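Side-chain contacts in putative sugar ABC transporter (Yersinia enterocolitica subsp. enterocolitica 8081, PDB 5ULB), which probably binds methylthioribose-like sugars in the periplasm as the solute-binding component of an ABC transporter, and here holds 5-Se-methyl-5-seleno-ribofuranose: residues Y88-V93 against G112-L117; A23-L28 against N69-Q74; E177-V182 against G195-K200; Q134-F139 against P171-L176. All coordinates share one frame; numbering follows the deposited sequence.

Interaction 1. Residues Y88-V93 against G112-L117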
loop_
_atom_site.group_PDB
_atom_site.type_symbol
_atom_site.label_atom_id
_atom_site.label_comp_id
_atom_site.label_asym_id
_atom_site.label_seq_id
_atom_site.Cartn_x
_atom_site.Cartn_y
_atom_site.Cartn_z
ATOM N N TYR A 88 -8.497 16.630 7.998
ATOM C CA TYR A 88 -7.373 17.305 8.696
ATOM C C TYR A 88 -6.001 17.330 7.942
ATOM O O TYR A 88 -5.096 18.092 8.356
ATOM C CB TYR A 88 -7.197 16.659 10.106
ATOM C CG TYR A 88 -6.991 15.150 9.953
ATOM C CD1 TYR A 88 -5.770 14.657 9.621
ATOM C CD2 TYR A 88 -8.097 14.235 10.099
ATOM C CE1 TYR A 88 -5.548 13.294 9.468
ATOM C CE2 TYR A 88 -7.908 12.891 9.897
ATOM C CZ TYR A 88 -6.598 12.390 9.580
ATOM O OH TYR A 88 -6.435 11.064 9.336
ATOM N N SER A 89 -5.831 16.440 6.967
ATOM C CA SER A 89 -4.497 16.246 6.467
ATOM C C SER A 89 -3.901 17.436 5.752
ATOM O O SER A 89 -2.695 17.708 5.860
ATOM C CB SER A 89 -4.334 14.971 5.596
ATOM O OG SER A 89 -4.503 13.811 6.377
ATOM N N THR A 90 -4.757 18.176 5.033
ATOM C CA THR A 90 -4.199 19.334 4.338
ATOM C C THR A 90 -3.590 20.347 5.295
ATOM O O THR A 90 -2.514 20.862 5.010
ATOM C CB THR A 90 -5.305 19.960 3.482
ATOM O OG1 THR A 90 -5.770 19.035 2.478
ATOM C CG2 THR A 90 -4.870 21.174 2.760
ATOM N N GLU A 91 -4.306 20.774 6.349
ATOM C CA GLU A 91 -3.805 21.793 7.249
ATOM C C GLU A 91 -2.610 21.208 7.991
ATOM O O GLU A 91 -1.672 21.921 8.301
ATOM C CB GLU A 91 -4.903 22.258 8.222
ATOM C CG GLU A 91 -5.788 23.277 7.517
ATOM C CD GLU A 91 -5.042 24.610 7.342
ATOM O OE1 GLU A 91 -5.048 25.183 6.242
ATOM O OE2 GLU A 91 -4.399 25.041 8.319
ATOM N N LEU A 92 -2.609 19.899 8.284
ATOM C CA LEU A 92 -1.475 19.284 9.001
ATOM C C LEU A 92 -0.197 19.413 8.181
ATOM O O LEU A 92 0.856 19.819 8.630
ATOM C CB LEU A 92 -1.690 17.798 9.306
ATOM C CG LEU A 92 -2.111 17.207 10.607
ATOM C CD1 LEU A 92 -2.038 15.701 10.503
ATOM C CD2 LEU A 92 -1.163 17.686 11.648
ATOM N N VAL A 93 -0.308 19.097 6.867
ATOM C CA VAL A 93 0.828 19.203 5.955
ATOM C C VAL A 93 1.269 20.605 5.754
ATOM O O VAL A 93 2.464 20.900 5.717
ATOM C CB VAL A 93 0.564 18.430 4.667
ATOM C CG1 VAL A 93 1.716 18.650 3.677
ATOM C CG2 VAL A 93 0.399 16.958 4.917
ATOM N N GLY A 112 -5.535 20.893 -3.056
ATOM C CA GLY A 112 -4.712 21.950 -3.553
ATOM C C GLY A 112 -3.273 21.621 -3.719
ATOM O O GLY A 112 -2.839 20.457 -3.560
ATOM N N ASP A 113 -2.483 22.637 -3.948
ATOM C CA ASP A 113 -1.081 22.451 -4.280
ATOM C C ASP A 113 -0.391 23.089 -3.084
ATOM O O ASP A 113 -0.522 24.271 -2.827
ATOM C CB ASP A 113 -0.667 23.237 -5.537
ATOM C CG ASP A 113 0.885 23.271 -5.716
ATOM O OD1 ASP A 113 1.541 22.273 -6.241
ATOM O OD2 ASP A 113 1.450 24.326 -5.293
ATOM N N ILE A 114 0.351 22.284 -2.375
ATOM C CA ILE A 114 1.176 22.714 -1.300
ATOM C C ILE A 114 2.642 22.787 -1.822
ATOM O O ILE A 114 3.277 21.732 -2.044
ATOM C CB ILE A 114 1.051 21.776 -0.081
ATOM C CG1 ILE A 114 -0.404 21.776 0.425
ATOM C CG2 ILE A 114 1.979 22.233 1.003
ATOM C CD1 ILE A 114 -0.667 20.788 1.521
ATOM N N PRO A 115 3.230 23.960 -1.846
ATOM C CA PRO A 115 4.587 24.006 -2.416
ATOM C C PRO A 115 5.574 23.230 -1.491
ATOM O O PRO A 115 5.546 23.389 -0.314
ATOM C CB PRO A 115 4.917 25.493 -2.467
ATOM C CG PRO A 115 3.543 26.179 -2.494
ATOM C CD PRO A 115 2.583 25.285 -1.736
ATOM N N GLY A 116 6.438 22.405 -2.098
ATOM C CA GLY A 116 7.335 21.573 -1.368
ATOM C C GLY A 116 6.923 20.193 -1.049
ATOM O O GLY A 116 7.795 19.338 -0.743
ATOM N N LEU A 117 5.625 19.913 -1.205
ATOM C CA LEU A 117 5.077 18.570 -0.954
ATOM C C LEU A 117 5.212 17.724 -2.229
ATOM O O LEU A 117 4.957 18.222 -3.313
ATOM C CB LEU A 117 3.598 18.734 -0.572
ATOM C CG LEU A 117 2.902 17.409 -0.304
ATOM C CD1 LEU A 117 3.488 16.643 0.870
ATOM C CD2 LEU A 117 1.437 17.679 -0.095
#

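Interaction 2. Residues A23-L28 against N69-Q74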
loop_
_atom_site.group_PDB
_atom_site.type_symbol
_atom_site.label_atom_id
_atom_site.label_comp_id
_atom_site.label_asym_id
_atom_site.label_seq_id
_atom_site.Cartn_x
_atom_site.Cartn_y
_atom_site.Cartn_z
ATOM N N ALA A 23 10.439 11.092 10.715
ATOM C CA ALA A 23 9.264 10.468 11.382
ATOM C C ALA A 23 8.333 9.937 10.274
ATOM O O ALA A 23 8.001 10.705 9.335
ATOM C CB ALA A 23 8.574 11.441 12.273
ATOM N N VAL A 24 7.871 8.722 10.426
ATOM C CA VAL A 24 6.861 8.157 9.535
ATOM C C VAL A 24 5.597 7.881 10.331
ATOM O O VAL A 24 5.674 7.160 11.374
ATOM C CB VAL A 24 7.390 6.863 8.902
ATOM C CG1 VAL A 24 6.392 6.253 7.943
ATOM C CG2 VAL A 24 8.754 7.088 8.297
ATOM N N ILE A 25 4.469 8.422 9.951
ATOM C CA ILE A 25 3.194 8.234 10.652
ATOM C C ILE A 25 2.252 7.647 9.613
ATOM O O ILE A 25 1.945 8.291 8.596
ATOM C CB ILE A 25 2.675 9.513 11.281
ATOM C CG1 ILE A 25 3.694 10.221 12.166
ATOM C CG2 ILE A 25 1.435 9.117 12.121
ATOM C CD1 ILE A 25 4.554 11.230 11.499
ATOM N N ARG A 26 1.720 6.469 9.925
ATOM C CA ARG A 26 0.835 5.735 9.021
ATOM C C ARG A 26 -0.483 5.489 9.764
ATOM O O ARG A 26 -0.513 4.993 10.907
ATOM C CB ARG A 26 1.455 4.494 8.446
ATOM C CG ARG A 26 0.565 3.630 7.576
ATOM C CD ARG A 26 1.392 2.783 6.635
ATOM N NE ARG A 26 0.590 1.758 6.026
ATOM C CZ ARG A 26 0.652 1.373 4.737
ATOM N NH1 ARG A 26 1.177 2.154 3.774
ATOM N NH2 ARG A 26 -0.033 0.323 4.388
ATOM N N ASN A 27 -1.626 5.772 9.092
ATOM C CA ASN A 27 -2.935 5.711 9.691
ATOM C C ASN A 27 -3.611 4.353 9.631
ATOM O O ASN A 27 -4.785 4.273 9.255
ATOM C CB ASN A 27 -3.814 6.792 9.054
ATOM C CG ASN A 27 -5.045 7.134 9.817
ATOM O OD1 ASN A 27 -5.128 6.994 11.047
ATOM N ND2 ASN A 27 -6.022 7.732 9.102
ATOM N N LEU A 28 -2.844 3.288 9.933
ATOM C CA LEU A 28 -3.315 1.940 9.918
ATOM C C LEU A 28 -2.713 1.194 11.087
ATOM O O LEU A 28 -1.922 1.775 11.861
ATOM C CB LEU A 28 -3.036 1.229 8.561
ATOM C CG LEU A 28 -3.750 1.812 7.335
ATOM C CD1 LEU A 28 -3.236 1.114 6.113
ATOM C CD2 LEU A 28 -5.240 1.567 7.458
ATOM N N ASN A 69 1.498 15.889 15.058
ATOM C CA ASN A 69 1.731 17.063 15.776
ATOM C C ASN A 69 2.981 16.979 16.730
ATOM O O ASN A 69 3.810 17.896 16.808
ATOM C CB ASN A 69 0.505 17.457 16.594
ATOM C CG ASN A 69 -0.583 18.106 15.715
ATOM O OD1 ASN A 69 -0.260 18.891 14.793
ATOM N ND2 ASN A 69 -1.815 17.915 16.059
ATOM N N GLN A 70 3.134 15.829 17.334
ATOM C CA GLN A 70 4.301 15.609 18.163
ATOM C C GLN A 70 5.589 15.581 17.337
ATOM O O GLN A 70 6.591 16.172 17.707
ATOM C CB GLN A 70 4.191 14.344 18.932
ATOM C CG GLN A 70 3.090 14.380 19.992
ATOM C CD GLN A 70 2.669 13.072 20.567
ATOM O OE1 GLN A 70 3.376 12.114 20.544
ATOM N NE2 GLN A 70 1.462 13.074 21.186
ATOM N N ALA A 71 5.515 14.950 16.128
ATOM C CA ALA A 71 6.746 14.954 15.261
ATOM C C ALA A 71 7.097 16.393 14.849
ATOM O O ALA A 71 8.262 16.738 14.768
ATOM C CB ALA A 71 6.474 14.105 14.038
ATOM N N ILE A 72 6.124 17.221 14.524
ATOM C CA ILE A 72 6.391 18.641 14.197
ATOM C C ILE A 72 7.069 19.327 15.396
ATOM O O ILE A 72 8.067 20.005 15.261
ATOM C CB ILE A 72 5.106 19.395 13.811
ATOM C CG1 ILE A 72 4.509 18.846 12.519
ATOM C CG2 ILE A 72 5.332 20.843 13.676
ATOM C CD1 ILE A 72 3.069 19.285 12.219
ATOM N N SER A 73 6.499 19.135 16.599
ATOM C CA SER A 73 7.072 19.766 17.780
ATOM C C SER A 73 8.455 19.330 18.124
ATOM O O SER A 73 9.204 20.139 18.703
ATOM C CB SER A 73 6.142 19.543 19.045
ATOM O OG SER A 73 6.200 18.195 19.541
ATOM N N GLN A 74 8.802 18.066 17.749
ATOM C CA GLN A 74 10.105 17.490 17.959
ATOM C C GLN A 74 11.117 17.948 16.932
ATOM O O GLN A 74 12.296 17.649 17.041
ATOM C CB GLN A 74 10.005 15.972 17.971
ATOM C CG GLN A 74 9.273 15.394 19.265
ATOM C CD GLN A 74 9.958 15.577 20.640
ATOM O OE1 GLN A 74 10.947 16.310 20.742
ATOM N NE2 GLN A 74 9.442 14.935 21.699
#

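Interaction 3. Residues E177-V182 against G195-K200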
loop_
_atom_site.group_PDB
_atom_site.type_symbol
_atom_site.label_atom_id
_atom_site.label_comp_id
_atom_site.label_asym_id
_atom_site.label_seq_id
_atom_site.Cartn_x
_atom_site.Cartn_y
_atom_site.Cartn_z
ATOM N N GLU A 177 -23.216 -7.532 -1.396
ATOM C CA GLU A 177 -22.857 -6.831 -0.181
ATOM C C GLU A 177 -21.446 -6.333 -0.312
ATOM O O GLU A 177 -20.637 -6.902 -1.035
ATOM C CB GLU A 177 -22.948 -7.850 1.053
ATOM C CG GLU A 177 -23.173 -7.148 2.327
ATOM C CD GLU A 177 -23.684 -8.064 3.400
ATOM O OE1 GLU A 177 -23.281 -7.705 4.537
ATOM O OE2 GLU A 177 -24.561 -9.011 3.154
ATOM N N SER A 178 -21.162 -5.306 0.502
ATOM C CA SER A 178 -19.833 -4.843 0.756
ATOM C C SER A 178 -19.510 -4.921 2.263
ATOM O O SER A 178 -20.351 -4.516 3.045
ATOM C CB SER A 178 -19.690 -3.411 0.230
ATOM O OG SER A 178 -18.319 -2.976 0.319
ATOM N N ILE A 179 -18.328 -5.385 2.569
ATOM C CA ILE A 179 -17.854 -5.652 3.915
ATOM C C ILE A 179 -16.527 -5.061 4.084
ATOM O O ILE A 179 -15.683 -5.178 3.176
ATOM C CB ILE A 179 -17.524 -7.236 4.080
ATOM C CG1 ILE A 179 -18.728 -8.016 4.127
ATOM C CG2 ILE A 179 -16.593 -7.592 5.294
ATOM C CD1 ILE A 179 -18.472 -9.515 3.946
ATOM N N GLY A 180 -16.215 -4.505 5.282
ATOM C CA GLY A 180 -14.856 -4.176 5.610
ATOM C C GLY A 180 -14.742 -3.086 6.669
ATOM O O GLY A 180 -15.454 -2.128 6.588
ATOM N N ALA A 181 -13.725 -3.236 7.544
ATOM C CA ALA A 181 -13.395 -2.188 8.510
ATOM C C ALA A 181 -11.936 -2.282 8.826
ATOM O O ALA A 181 -11.301 -3.357 8.730
ATOM C CB ALA A 181 -14.224 -2.429 9.787
ATOM N N VAL A 182 -11.383 -1.159 9.283
ATOM C CA VAL A 182 -10.062 -1.186 9.861
ATOM C C VAL A 182 -10.168 -1.452 11.381
ATOM O O VAL A 182 -11.005 -0.849 12.036
ATOM C CB VAL A 182 -9.355 0.182 9.664
ATOM C CG1 VAL A 182 -7.970 0.216 10.343
ATOM C CG2 VAL A 182 -9.225 0.494 8.179
ATOM N N GLY A 195 -17.916 -15.143 6.919
ATOM C CA GLY A 195 -18.651 -16.359 7.292
ATOM C C GLY A 195 -20.149 -16.132 7.376
ATOM O O GLY A 195 -20.941 -16.992 6.939
ATOM N N ALA A 196 -20.579 -14.979 7.926
ATOM C CA ALA A 196 -21.996 -14.736 8.019
ATOM C C ALA A 196 -22.622 -14.453 6.636
ATOM O O ALA A 196 -23.765 -14.877 6.388
ATOM C CB ALA A 196 -22.264 -13.550 8.973
ATOM N N VAL A 197 -21.892 -13.788 5.727
ATOM C CA VAL A 197 -22.403 -13.531 4.374
ATOM C C VAL A 197 -22.537 -14.893 3.644
ATOM O O VAL A 197 -23.531 -15.130 2.912
ATOM C CB VAL A 197 -21.509 -12.549 3.622
ATOM C CG1 VAL A 197 -22.062 -12.375 2.244
ATOM C CG2 VAL A 197 -21.663 -11.237 4.274
ATOM N N LEU A 198 -21.576 -15.800 3.842
ATOM C CA LEU A 198 -21.637 -17.134 3.237
ATOM C C LEU A 198 -22.886 -17.912 3.703
ATOM O O LEU A 198 -23.491 -18.723 2.970
ATOM C CB LEU A 198 -20.420 -17.909 3.565
ATOM C CG LEU A 198 -19.104 -17.397 2.965
ATOM C CD1 LEU A 198 -17.917 -18.198 3.488
ATOM C CD2 LEU A 198 -19.091 -17.510 1.437
ATOM N N ALA A 199 -23.287 -17.645 4.949
ATOM C CA ALA A 199 -24.498 -18.310 5.465
ATOM C C ALA A 199 -25.775 -17.767 4.899
ATOM O O ALA A 199 -26.785 -18.482 4.791
ATOM C CB ALA A 199 -24.495 -18.190 6.968
ATOM N N LYS A 200 -25.776 -16.476 4.541
ATOM C CA LYS A 200 -26.934 -15.852 3.905
ATOM C C LYS A 200 -27.093 -16.244 2.425
ATOM O O LYS A 200 -28.247 -16.286 1.935
ATOM C CB LYS A 200 -26.849 -14.319 3.990
ATOM C CG LYS A 200 -27.066 -13.768 5.339
ATOM C CD LYS A 200 -27.219 -12.245 5.436
ATOM C CE LYS A 200 -26.116 -11.527 4.749
ATOM N NZ LYS A 200 -26.375 -10.086 4.940
#

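Interaction 4. Residues Q134-F139 against P171-L176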
loop_
_atom_site.group_PDB
_atom_site.type_symbol
_atom_site.label_atom_id
_atom_site.label_comp_id
_atom_site.label_asym_id
_atom_site.label_seq_id
_atom_site.Cartn_x
_atom_site.Cartn_y
_atom_site.Cartn_z
ATOM N N GLN A 134 -10.306 -8.698 -14.193
ATOM C CA GLN A 134 -10.088 -10.149 -14.377
ATOM C C GLN A 134 -11.272 -10.904 -13.938
ATOM O O GLN A 134 -11.597 -11.920 -14.575
ATOM C CB GLN A 134 -8.839 -10.610 -13.673
ATOM C CG GLN A 134 -8.380 -11.989 -14.135
ATOM C CD GLN A 134 -7.930 -12.067 -15.591
ATOM O OE1 GLN A 134 -7.151 -11.153 -16.054
ATOM N NE2 GLN A 134 -8.473 -12.981 -16.301
ATOM N N LEU A 135 -11.924 -10.484 -12.878
ATOM C CA LEU A 135 -13.157 -11.112 -12.419
ATOM C C LEU A 135 -14.218 -11.073 -13.544
ATOM O O LEU A 135 -14.901 -12.002 -13.931
ATOM C CB LEU A 135 -13.609 -10.476 -11.107
ATOM C CG LEU A 135 -14.808 -11.056 -10.344
ATOM C CD1 LEU A 135 -14.829 -10.421 -8.966
ATOM C CD2 LEU A 135 -16.109 -10.778 -11.022
ATOM N N VAL A 136 -14.357 -9.880 -14.121
ATOM C CA VAL A 136 -15.341 -9.688 -15.200
ATOM C C VAL A 136 -15.029 -10.617 -16.325
ATOM O O VAL A 136 -15.956 -11.222 -16.904
ATOM C CB VAL A 136 -15.343 -8.234 -15.647
ATOM C CG1 VAL A 136 -16.180 -8.051 -16.933
ATOM C CG2 VAL A 136 -15.862 -7.268 -14.510
ATOM N N LYS A 137 -13.768 -10.670 -16.769
ATOM C CA LYS A 137 -13.341 -11.523 -17.896
ATOM C C LYS A 137 -13.657 -12.991 -17.523
ATOM O O LYS A 137 -14.239 -13.730 -18.325
ATOM C CB LYS A 137 -11.869 -11.377 -18.087
ATOM C CG LYS A 137 -11.400 -10.094 -18.718
ATOM C CD LYS A 137 -9.843 -10.055 -18.875
ATOM C CE LYS A 137 -9.389 -8.762 -19.502
ATOM N NZ LYS A 137 -7.964 -8.635 -19.535
ATOM N N ASP A 138 -13.274 -13.434 -16.344
ATOM C CA ASP A 138 -13.391 -14.856 -15.955
ATOM C C ASP A 138 -14.848 -15.301 -15.885
ATOM O O ASP A 138 -15.120 -16.419 -16.118
ATOM C CB ASP A 138 -12.738 -15.095 -14.645
ATOM C CG ASP A 138 -11.191 -15.038 -14.732
ATOM O OD1 ASP A 138 -10.601 -14.943 -15.834
ATOM O OD2 ASP A 138 -10.523 -15.180 -13.612
ATOM N N PHE A 139 -15.775 -14.370 -15.559
ATOM C CA PHE A 139 -17.176 -14.684 -15.428
ATOM C C PHE A 139 -18.026 -14.190 -16.622
ATOM O O PHE A 139 -19.265 -14.234 -16.590
ATOM C CB PHE A 139 -17.707 -14.215 -14.076
ATOM C CG PHE A 139 -17.198 -15.042 -12.954
ATOM C CD1 PHE A 139 -17.857 -16.172 -12.567
ATOM C CD2 PHE A 139 -16.029 -14.746 -12.365
ATOM C CE1 PHE A 139 -17.344 -16.998 -11.552
ATOM C CE2 PHE A 139 -15.534 -15.570 -11.367
ATOM C CZ PHE A 139 -16.165 -16.687 -10.940
ATOM N N PRO A 171 -23.615 -4.842 -16.619
ATOM C CA PRO A 171 -24.822 -4.873 -15.673
ATOM C C PRO A 171 -25.151 -6.233 -15.174
ATOM O O PRO A 171 -25.900 -6.327 -14.237
ATOM C CB PRO A 171 -25.984 -4.354 -16.491
ATOM C CG PRO A 171 -25.405 -4.227 -17.790
ATOM C CD PRO A 171 -23.978 -4.398 -17.939
ATOM N N GLY A 172 -24.552 -7.278 -15.691
ATOM C CA GLY A 172 -24.725 -8.593 -15.138
ATOM C C GLY A 172 -23.831 -8.912 -13.953
ATOM O O GLY A 172 -23.915 -10.022 -13.414
ATOM N N ILE A 173 -23.074 -7.952 -13.464
ATOM C CA ILE A 173 -22.348 -8.085 -12.201
ATOM C C ILE A 173 -23.225 -7.510 -11.115
ATOM O O ILE A 173 -23.667 -6.378 -11.193
ATOM C CB ILE A 173 -20.991 -7.402 -12.185
ATOM C CG1 ILE A 173 -20.069 -7.872 -13.321
ATOM C CG2 ILE A 173 -20.324 -7.638 -10.829
ATOM C CD1 ILE A 173 -19.637 -9.296 -13.292
ATOM N N THR A 174 -23.567 -8.336 -10.106
ATOM C CA THR A 174 -24.438 -7.938 -9.032
ATOM C C THR A 174 -23.597 -7.920 -7.749
ATOM O O THR A 174 -23.087 -8.953 -7.360
ATOM C CB THR A 174 -25.622 -8.884 -8.901
ATOM O OG1 THR A 174 -26.402 -8.894 -10.087
ATOM C CG2 THR A 174 -26.467 -8.540 -7.657
ATOM N N GLU A 175 -23.519 -6.753 -7.059
ATOM C CA GLU A 175 -22.895 -6.674 -5.777
ATOM C C GLU A 175 -23.935 -7.060 -4.731
ATOM O O GLU A 175 -24.894 -6.338 -4.497
ATOM C CB GLU A 175 -22.430 -5.273 -5.505
ATOM C CG GLU A 175 -21.724 -5.122 -4.159
ATOM C CD GLU A 175 -21.478 -3.676 -3.756
ATOM O OE1 GLU A 175 -20.779 -2.965 -4.494
ATOM O OE2 GLU A 175 -21.947 -3.212 -2.654
ATOM N N LEU A 176 -23.711 -8.191 -4.108
ATOM C CA LEU A 176 -24.632 -8.660 -3.037
ATOM C C LEU A 176 -24.469 -7.798 -1.799
ATOM O O LEU A 176 -25.473 -7.476 -1.147
ATOM C CB LEU A 176 -24.444 -10.139 -2.768
ATOM C CG LEU A 176 -24.712 -11.095 -3.862
ATOM C CD1 LEU A 176 -24.206 -12.451 -3.427
ATOM C CD2 LEU A 176 -26.116 -11.058 -4.325
#

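Interaction 1. Residues Y88-V93 against G112-L117
Val93 meets Ile114 through CB and CG1, and Leu117 through CG1. CB lies 4.1 Å from Ile114 CD1, so even the root of the side chain is in packing range. One bond further out, CG1 stands opposite the backbone N (chi1 175°), a setting that carries it toward the loop. There it touches Ile114 CD1 at 3.9 Å and also fits against the fork of Leu117, at 3.9 Å from both CD1 and CD2. The Leu117 branch runs at about a right angle to Val93, whereas Ile114 meets it at a slant. The two loop residues are the ends of a type II beta turn, Ile114 to Leu117, closed by Leu117 N to Ile114 O at 3.1 Å. The turn leads into strand 118-122, so this contact packs the connection between parallel strands 102-106 and 118-122 against helix 89-98 of the alpha/beta lobe; Leu117 also rests on Val103 and Val105. Beside Val93, the same Ile114 CD1 approaches the backbone of Thr90, 3.9 Å from its O. The Thr90 hydroxyl OG1 has its own partner, bonding with Gln111 N just ahead of the loop segment.

Interaction 2. Residues A23-L28 against N69-Q74
Ala23 and Ala71 face each other methyl to methyl, CB to CB at 3.8 Å, with their CA atoms 6.4 Å apart. Such a short backbone spacing is possible because neither residue has anything beyond CB. The second apolar contact is looser: Ile25 CD1 comes to 4.3 Å from Ala71 CB. Chi2 of Ile25 is 91°, off a staggered setting, and this turn of CG1 leaves CD1 facing the alanine. A single helix methyl thus receives two residues from the same side of the strand, while Val24 between them points to the other side and packs on helix 32-48. The contact belongs to a beta-alpha-beta crossover: helix 61-73 links strand 51-56 to strand 78-82, and strand 21-26 lies between those two in the sheet, beneath the helix.

No hydrogen bond passes between the two segments; the strand's backbone bonds run to its sheet neighbours, such as Ala23 with Ile80 and Val24 with Phe55. In the helix, Gln70 O accepts Gln74 N at 2.9 Å and also the hydroxyl of Ser73 in the conformer described, Ser73 OG to Gln70 O being 2.8 Å. That hydroxyl approaches at a C=O...donor angle of 116°, tilted 18° from the carbonyl plane. Further along the first segment, Arg26 NH2 bonds Asn33 OD1 and Asn27 ND2 bonds the backbone O of Gln83; Asn33 and Gln83 both line the sugar pocket, consistent with a second-shell role for Arg26 and Asn27. Leu28 itself touches the bound sugar.

Interaction 3. Residues E177-V182 against G195-K200
Val197 CG2 enters between the ends of Ile179 and Glu177, and here the packing is closest. Ile179 is modelled in two conformers; in one of them its CD1 reaches Val197 CG2 at 3.6 Å, the two side chains sliding past each other in opposite directions. Glu177 comes in from the other flank, with OE2 3.8 Å from Val197 CG2, so the valine methyl also lies against the carboxylate.

The solvent side is held by charge. Lys200 NZ donates to Glu177 OE2 at 2.8 Å, a salt bridge that uses the syn lone pair of the oxygen. Glu177 is extended, whereas Lys200 bends at chi3 (-51°), and the two side chains cross at about a right angle where NZ meets OE2. Lys200 is exposed, so water probably weakens this attraction relative to a buried pair.

The short axes of strand 177-179 and helix 195-200 pass 10.8 Å apart at 166°, nearly antiparallel, as expected for a helix returning after its strand. Helix 186-200 is the link of a beta-alpha-beta crossover from edge strand 173-179 to strand 208-211, and it passes over the intervening strand 143-148, where Ile146 touches both Ile179 and Val197.

Interaction 4. Residues Q134-F139 against P171-L176
Leu135, which packs against Ile173, also presents its carbonyl to a flat group: Leu135 O lies at the edge of the Phe139 ring and in its plane, 3.4 Å from CD2. Phe139 N bonds this same oxygen at 3.0 Å, and the ring edge lies beside it where the chain leaves helical angles. The other flat pair is Gln134 and Asp138, one helical turn apart. Gln134 NE2 bonds Asp138 OD1 at 2.9 Å, with an N-H...acceptor angle of 154°. The acceptor is almost in the amide plane of Gln134, yet the amide stands above the carboxylate, 42° out of its plane, so the two groups are not coplanar.

Across the contact, Ile173 reaches two helix residues by different atoms. Its tip, CD1, is 4.4 Å from Leu135 CD2; a step nearer the backbone, CG1 is 4.4 Å from Val136 CG2. Chi2 of Ile173 is -65°, which folds CD1 out of line with the chain. The contact sets the C-terminal turn of helix 124-138 against the start of edge strand 173-179, beside its sheet neighbour 143-148.

With only aliphatic carbons meeting across it, at such spacings, the contact is nondirectional. Directional bonds lie elsewhere: those of Asp138 run to Gln134 and Tyr235 OH, and Glu175 OE1 bonds Tyr163 OH, none of them between helix and strand here.

In the fold
Along the chain, interaction 2 closes first, followed by interactions 1, 4 and 3 in series. Interactions 1 and 2 lie 15 Å apart between centres and touch, with Leu92 packing on Asn69 and Ile72; both belong to the lobe built on strands 21-26 to 118-122. Interactions 4 and 3, 18 Å between centres, share edge strand 173-179 in the other lobe. Centres of interactions 2 and 4 stand 41 Å apart, on opposite sides of the chain's centre. This is the two-lobed periplasmic binding protein fold, with the sugar between the lobes. Near it Leu28 CD2 meets Val182 CG2 at 4.2 Å across the cleft, consistent with a closed, sugar-bound form.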